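Local structure of centrosomal protein 120 (Oreochromis niloticus, 6EWH) at residues Glu44-Ser49 / Phe149-Pro154. The protein is a centrosomal protein that probably acts in building centrioles and cilia, and this chain is its second C2 domain (C2B). The protein carries 1 engineered substitution. Numbering follows the deposited sequence.
Sequences EQLVPS and FILQPP
Leu46 reaches across to Leu151 and Pro153 with its two methyl branches divided between them. Leu46 CD1 lies 4.0 Å from Leu151 CB and 4.2 Å from Leu151 CD1, while Leu46 CD2 meets the pyrrolidine ring of Pro153, where Pro153 CD and CB are each 4.0 Å away. Both partners are crossed at about a right angle, and the contact is wholly apolar, with no hydrogen bond joining the segments. The Leu46 CA–CB bond runs past residues 149-154 rather than at them; with CG anti to the carbonyl carbon (chi1 -60°) and CD1 anti to CA (chi2 174°), the isobutyl end is carried over to its partners. An alanine here lacks both methyl branches and is likely to leave Leu151 CB and the Pro153 ring without their apolar partner, with a gap between the two segments. In the C2 domain, a sandwich of two beta-sheets, this joins the connection between strand 29-41 and helix 50-54 to the chain leaving strand 143-150, an outermost strand of its sheet. Leu151 also packs on Leu43 and on Thr124 of strand 119-126, in the other sheet. The 3-10 segment ending at Leu46 is closed by a backbone hydrogen bond from Val47 N to Glu44 O (3.1 Å), and Gln45 NE2 donates to Leu168 O. In residues 149-154, backbone hydrogen bonds tie Leu151 to Pro170 and Gln152 to Ser123, placing the chain that presents Leu151 and Pro153.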
loop_
_atom_site.group_PDB
_atom_site.type_symbol
_atom_site.label_atom_id
_atom_site.label_comp_id
_atom_site.label_asym_id
_atom_site.label_seq_id
_atom_site.Cartn_x
_atom_site.Cartn_y
_atom_site.Cartn_z
ATOM N N GLU A 44 15.245 2.440 -11.149
ATOM C CA GLU A 44 16.461 3.233 -11.283
ATOM C C GLU A 44 16.186 4.615 -11.854
ATOM O O GLU A 44 16.990 5.533 -11.644
ATOM C CB GLU A 44 17.501 2.494 -12.134
ATOM C CG GLU A 44 17.162 2.435 -13.615
ATOM C CD GLU A 44 16.241 1.281 -13.979
ATOM O OE1 GLU A 44 15.767 0.573 -13.070
ATOM O OE2 GLU A 44 15.999 1.073 -15.188
ATOM N N GLN A 45 15.054 4.799 -12.538
ATOM C CA GLN A 45 14.699 6.124 -13.036
ATOM C C GLN A 45 14.497 7.128 -11.913
ATOM O O GLN A 45 14.544 8.336 -12.163
ATOM C CB GLN A 45 13.408 6.071 -13.843
ATOM C CG GLN A 45 13.466 5.238 -15.085
ATOM C CD GLN A 45 12.163 5.285 -15.835
ATOM O OE1 GLN A 45 11.317 6.141 -15.573
ATOM N NE2 GLN A 45 11.984 4.363 -16.773
ATOM N N LEU A 46 14.241 6.660 -10.693
ATOM C CA LEU A 46 13.996 7.529 -9.550
ATOM C C LEU A 46 15.271 7.971 -8.843
ATOM O O LEU A 46 15.194 8.738 -7.874
ATOM C CB LEU A 46 13.080 6.814 -8.555
ATOM C CG LEU A 46 11.718 6.436 -9.139
ATOM C CD1 LEU A 46 10.930 5.600 -8.132
ATOM C CD2 LEU A 46 10.923 7.671 -9.539
ATOM N N VAL A 47 16.437 7.527 -9.299
ATOM C CA VAL A 47 17.709 7.919 -8.711
ATOM C C VAL A 47 18.497 8.676 -9.777
ATOM O O VAL A 47 18.768 8.128 -10.847
ATOM C CB VAL A 47 18.491 6.706 -8.182
ATOM C CG1 VAL A 47 19.875 7.107 -7.726
ATOM C CG2 VAL A 47 17.731 6.096 -7.016
ATOM N N PRO A 48 18.860 9.942 -9.540
ATOM C CA PRO A 48 19.461 10.742 -10.621
ATOM C C PRO A 48 20.849 10.283 -11.015
ATOM O O PRO A 48 21.256 10.487 -12.165
ATOM C CB PRO A 48 19.490 12.167 -10.041
ATOM C CG PRO A 48 18.579 12.135 -8.846
ATOM C CD PRO A 48 18.647 10.734 -8.320
ATOM N N SER A 49 21.588 9.674 -10.099
ATOM C CA SER A 49 22.986 9.337 -10.316
ATOM C C SER A 49 23.160 7.829 -10.270
ATOM O O SER A 49 22.721 7.179 -9.316
ATOM C CB SER A 49 23.856 9.972 -9.234
ATOM O OG SER A 49 25.108 9.317 -9.139
ATOM N N PHE A 149 1.194 -0.152 -10.209
ATOM C CA PHE A 149 1.039 1.268 -9.949
ATOM C C PHE A 149 2.324 2.008 -10.299
ATOM O O PHE A 149 3.427 1.493 -10.090
ATOM C CB PHE A 149 0.692 1.456 -8.472
ATOM C CG PHE A 149 -0.674 0.934 -8.106
ATOM C CD1 PHE A 149 -1.794 1.732 -8.265
ATOM C CD2 PHE A 149 -0.843 -0.355 -7.618
ATOM C CE1 PHE A 149 -3.060 1.265 -7.931
ATOM C CE2 PHE A 149 -2.112 -0.833 -7.285
ATOM C CZ PHE A 149 -3.218 -0.026 -7.443
ATOM N N ILE A 150 2.187 3.211 -10.868
ATOM C CA ILE A 150 3.341 3.996 -11.291
ATOM C C ILE A 150 3.839 4.863 -10.143
ATOM O O ILE A 150 3.065 5.609 -9.531
ATOM C CB ILE A 150 2.993 4.861 -12.510
ATOM C CG1 ILE A 150 2.378 3.992 -13.595
ATOM C CG2 ILE A 150 4.237 5.592 -12.996
ATOM C CD1 ILE A 150 3.328 2.979 -14.159
ATOM N N LEU A 151 5.139 4.792 -9.868
ATOM C CA LEU A 151 5.768 5.638 -8.864
ATOM C C LEU A 151 6.157 6.972 -9.493
ATOM O O LEU A 151 6.793 7.004 -10.551
ATOM C CB LEU A 151 6.999 4.952 -8.275
ATOM C CG LEU A 151 6.678 3.778 -7.335
ATOM C CD1 LEU A 151 7.908 2.857 -7.205
ATOM C CD2 LEU A 151 6.238 4.276 -5.968
ATOM N N GLN A 152 5.782 8.068 -8.833
ATOM C CA GLN A 152 6.067 9.416 -9.312
ATOM C C GLN A 152 7.103 10.068 -8.416
ATOM O O GLN A 152 6.919 10.097 -7.191
ATOM C CB GLN A 152 4.782 10.269 -9.296
ATOM C CG GLN A 152 3.699 9.799 -10.253
ATOM C CD GLN A 152 4.086 9.992 -11.703
ATOM O OE1 GLN A 152 5.041 10.699 -12.008
ATOM N NE2 GLN A 152 3.347 9.362 -12.607
ATOM N N PRO A 153 8.162 10.644 -8.980
ATOM C CA PRO A 153 9.139 11.378 -8.166
ATOM C C PRO A 153 8.548 12.687 -7.676
ATOM O O PRO A 153 7.618 13.234 -8.290
ATOM C CB PRO A 153 10.281 11.639 -9.157
ATOM C CG PRO A 153 9.595 11.716 -10.481
ATOM C CD PRO A 153 8.490 10.688 -10.416
ATOM N N PRO A 154 9.075 13.241 -6.583
ATOM C CA PRO A 154 8.511 14.478 -6.030
ATOM C C PRO A 154 8.902 15.741 -6.791
ATOM O O PRO A 154 8.417 16.825 -6.450
ATOM C CB PRO A 154 9.082 14.492 -4.604
ATOM C CG PRO A 154 10.395 13.792 -4.728
ATOM C CD PRO A 154 10.209 12.732 -5.789
#